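Local coordinates for protein endo-polygalacturonase (Pectobacterium carotovorum subsp. carotovorum, PDB 1BHE) that cleaves the alpha-1,4 linkages of polygalacturonic acid at internal positions, contributing to the maceration and soft rot of plant tissue, at residues A[311-316]-A[342-347]. Sequence-based numbering, arbitrary orientation.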
loop_
_atom_site.group_PDB
_atom_site.type_symbol
_atom_site.label_atom_id
_atom_site.label_comp_id
_atom_site.label_asym_id
_atom_site.label_seq_id
_atom_site.Cartn_x
_atom_site.Cartn_y
_atom_site.Cartn_z
ATOM N N ASP A 311 -8.206 -17.572 -0.483
ATOM C CA ASP A 311 -7.887 -18.360 -1.662
ATOM C C ASP A 311 -6.425 -18.756 -1.761
ATOM O O ASP A 311 -5.552 -17.911 -1.961
ATOM C CB ASP A 311 -8.274 -17.565 -2.922
ATOM C CG ASP A 311 -8.508 -18.477 -4.112
ATOM O OD1 ASP A 311 -7.975 -19.604 -4.120
ATOM O OD2 ASP A 311 -9.240 -18.067 -5.039
ATOM N N THR A 312 -6.176 -20.062 -1.707
ATOM C CA THR A 312 -4.826 -20.592 -1.808
ATOM C C THR A 312 -4.401 -20.841 -3.246
ATOM O O THR A 312 -3.227 -21.129 -3.503
ATOM C CB THR A 312 -4.665 -21.912 -1.027
ATOM O OG1 THR A 312 -5.483 -22.899 -1.676
ATOM C CG2 THR A 312 -5.090 -21.754 0.419
ATOM N N VAL A 313 -5.309 -20.729 -4.207
ATOM C CA VAL A 313 -4.968 -20.887 -5.615
ATOM C C VAL A 313 -5.540 -19.714 -6.411
ATOM O O VAL A 313 -6.210 -19.874 -7.428
ATOM C CB VAL A 313 -5.465 -22.209 -6.219
ATOM C CG1 VAL A 313 -4.590 -23.386 -5.813
ATOM C CG2 VAL A 313 -6.912 -22.481 -5.828
ATOM N N TYR A 314 -5.270 -18.501 -5.927
ATOM C CA TYR A 314 -5.757 -17.281 -6.564
ATOM C C TYR A 314 -5.434 -17.272 -8.052
ATOM O O TYR A 314 -6.320 -17.081 -8.883
ATOM C CB TYR A 314 -5.190 -16.050 -5.861
ATOM C CG TYR A 314 -5.630 -14.714 -6.413
ATOM C CD1 TYR A 314 -6.953 -14.305 -6.351
ATOM C CD2 TYR A 314 -4.704 -13.852 -6.991
ATOM C CE1 TYR A 314 -7.349 -13.081 -6.861
ATOM C CE2 TYR A 314 -5.090 -12.627 -7.500
ATOM C CZ TYR A 314 -6.413 -12.246 -7.432
ATOM O OH TYR A 314 -6.798 -11.022 -7.938
ATOM N N GLU A 315 -4.170 -17.438 -8.399
ATOM C CA GLU A 315 -3.734 -17.585 -9.774
ATOM C C GLU A 315 -3.084 -18.965 -9.944
ATOM O O GLU A 315 -2.646 -19.557 -8.958
ATOM C CB GLU A 315 -2.709 -16.541 -10.178
ATOM C CG GLU A 315 -3.120 -15.086 -10.063
ATOM C CD GLU A 315 -1.892 -14.196 -10.205
ATOM O OE1 GLU A 315 -1.317 -14.179 -11.315
ATOM O OE2 GLU A 315 -1.510 -13.550 -9.211
ATOM N N LYS A 316 -3.015 -19.436 -11.183
ATOM C CA LYS A 316 -2.375 -20.725 -11.441
ATOM C C LYS A 316 -0.925 -20.477 -11.853
ATOM O O LYS A 316 -0.641 -19.953 -12.926
ATOM C CB LYS A 316 -3.120 -21.551 -12.476
ATOM C CG LYS A 316 -3.507 -20.848 -13.760
ATOM C CD LYS A 316 -3.424 -21.777 -14.965
ATOM C CE LYS A 316 -4.741 -22.489 -15.221
ATOM N NZ LYS A 316 -5.576 -21.790 -16.239
ATOM N N VAL A 342 -15.724 -16.587 -0.644
ATOM C CA VAL A 342 -14.904 -17.633 -1.229
ATOM C C VAL A 342 -13.878 -18.170 -0.237
ATOM O O VAL A 342 -13.004 -17.453 0.257
ATOM C CB VAL A 342 -14.176 -17.147 -2.497
ATOM C CG1 VAL A 342 -13.320 -18.252 -3.096
ATOM C CG2 VAL A 342 -15.170 -16.636 -3.536
ATOM N N LEU A 343 -13.984 -19.461 0.060
ATOM C CA LEU A 343 -13.055 -20.134 0.963
ATOM C C LEU A 343 -12.472 -21.346 0.239
ATOM O O LEU A 343 -13.117 -22.396 0.146
ATOM C CB LEU A 343 -13.712 -20.547 2.269
ATOM C CG LEU A 343 -14.466 -19.500 3.083
ATOM C CD1 LEU A 343 -15.236 -20.159 4.215
ATOM C CD2 LEU A 343 -13.515 -18.434 3.609
ATOM N N ASN A 344 -11.265 -21.189 -0.290
ATOM C CA ASN A 344 -10.603 -22.249 -1.039
ATOM C C ASN A 344 -9.251 -22.626 -0.445
ATOM O O ASN A 344 -8.307 -21.838 -0.468
ATOM C CB ASN A 344 -10.432 -21.812 -2.494
ATOM C CG ASN A 344 -9.892 -22.897 -3.398
ATOM O OD1 ASN A 344 -9.541 -23.997 -2.972
ATOM N ND2 ASN A 344 -9.821 -22.587 -4.686
ATOM N N GLY A 345 -9.149 -23.859 0.049
ATOM C CA GLY A 345 -7.934 -24.352 0.663
ATOM C C GLY A 345 -7.207 -25.418 -0.135
ATOM O O GLY A 345 -6.481 -26.233 0.438
ATOM N N GLU A 346 -7.357 -25.404 -1.455
ATOM C CA GLU A 346 -6.653 -26.350 -2.323
ATOM C C GLU A 346 -5.158 -26.240 -2.085
ATOM O O GLU A 346 -4.640 -25.156 -1.799
ATOM C CB GLU A 346 -7.003 -26.051 -3.780
ATOM C CG GLU A 346 -6.496 -27.025 -4.823
ATOM C CD GLU A 346 -6.867 -26.610 -6.238
ATOM O OE1 GLU A 346 -8.031 -26.216 -6.471
ATOM O OE2 GLU A 346 -6.003 -26.677 -7.136
ATOM N N ASN A 347 -4.414 -27.339 -2.126
ATOM C CA ASN A 347 -2.971 -27.333 -1.927
ATOM C C ASN A 347 -2.533 -27.253 -0.471
ATOM O O ASN A 347 -1.335 -27.382 -0.196
ATOM C CB ASN A 347 -2.298 -26.216 -2.734
ATOM C CG ASN A 347 -2.264 -26.469 -4.226
ATOM O OD1 ASN A 347 -2.167 -27.602 -4.696
ATOM N ND2 ASN A 347 -2.348 -25.392 -5.003
HETATM O O HOH W 1 -9.728 -20.419 -6.442
#
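The carboxylate of D311 and the side-chain amide of N344 cross obliquely, their planes 35° apart. One face of the N344 amide receives both D311 OD1, which stands 3.6 Å from N344 ND2, and a methyl of V313, whose CG2 sits over N344 ND2 at 3.1 Å. Near the amide plane a water finishes the join: it accepts from N344 ND2 at 2.8 Å and donates to D311 OD2 at the same distance. At the far end of the amide, N344 OD1 takes the backbone N of E346 from above the plane, closing an Asx turn. D311 does the same in its own segment, OD1 accepting from V313 N (2.9 Å), again from above the carboxylate. Both CG atoms lie anti to their backbone N (chi1 -157° in D311, -174° in N344), side chains on the same face of the sheet, paired in a parallel bridge.

T312 carries the backbone link, its N donating to N344 O at 3.0 Å. Its hydroxyl OG1 points at E346 O as a donor, but the modelled 2.4 Å is very short, so the detail of this bond is doubtful. V313 then wedges in crosswise, CG1 pressing on N347 ND2 at 3.1 Å while the E346 carboxylate borders both methyls.

The pair joins successive coils of the right-handed parallel beta-helix of family 28, where strands 306-311 and 340-344 run out into loops; strand 366-370 continues the stacking, with K370 against N344 and in a weak, long ion pair with E346. Chemically, D311 and N344 each spend one oxygen on a turn in their own segment and share a water, coupling the two turns, whereas N347 ND2 is buried against a methyl with no polar partner in the model.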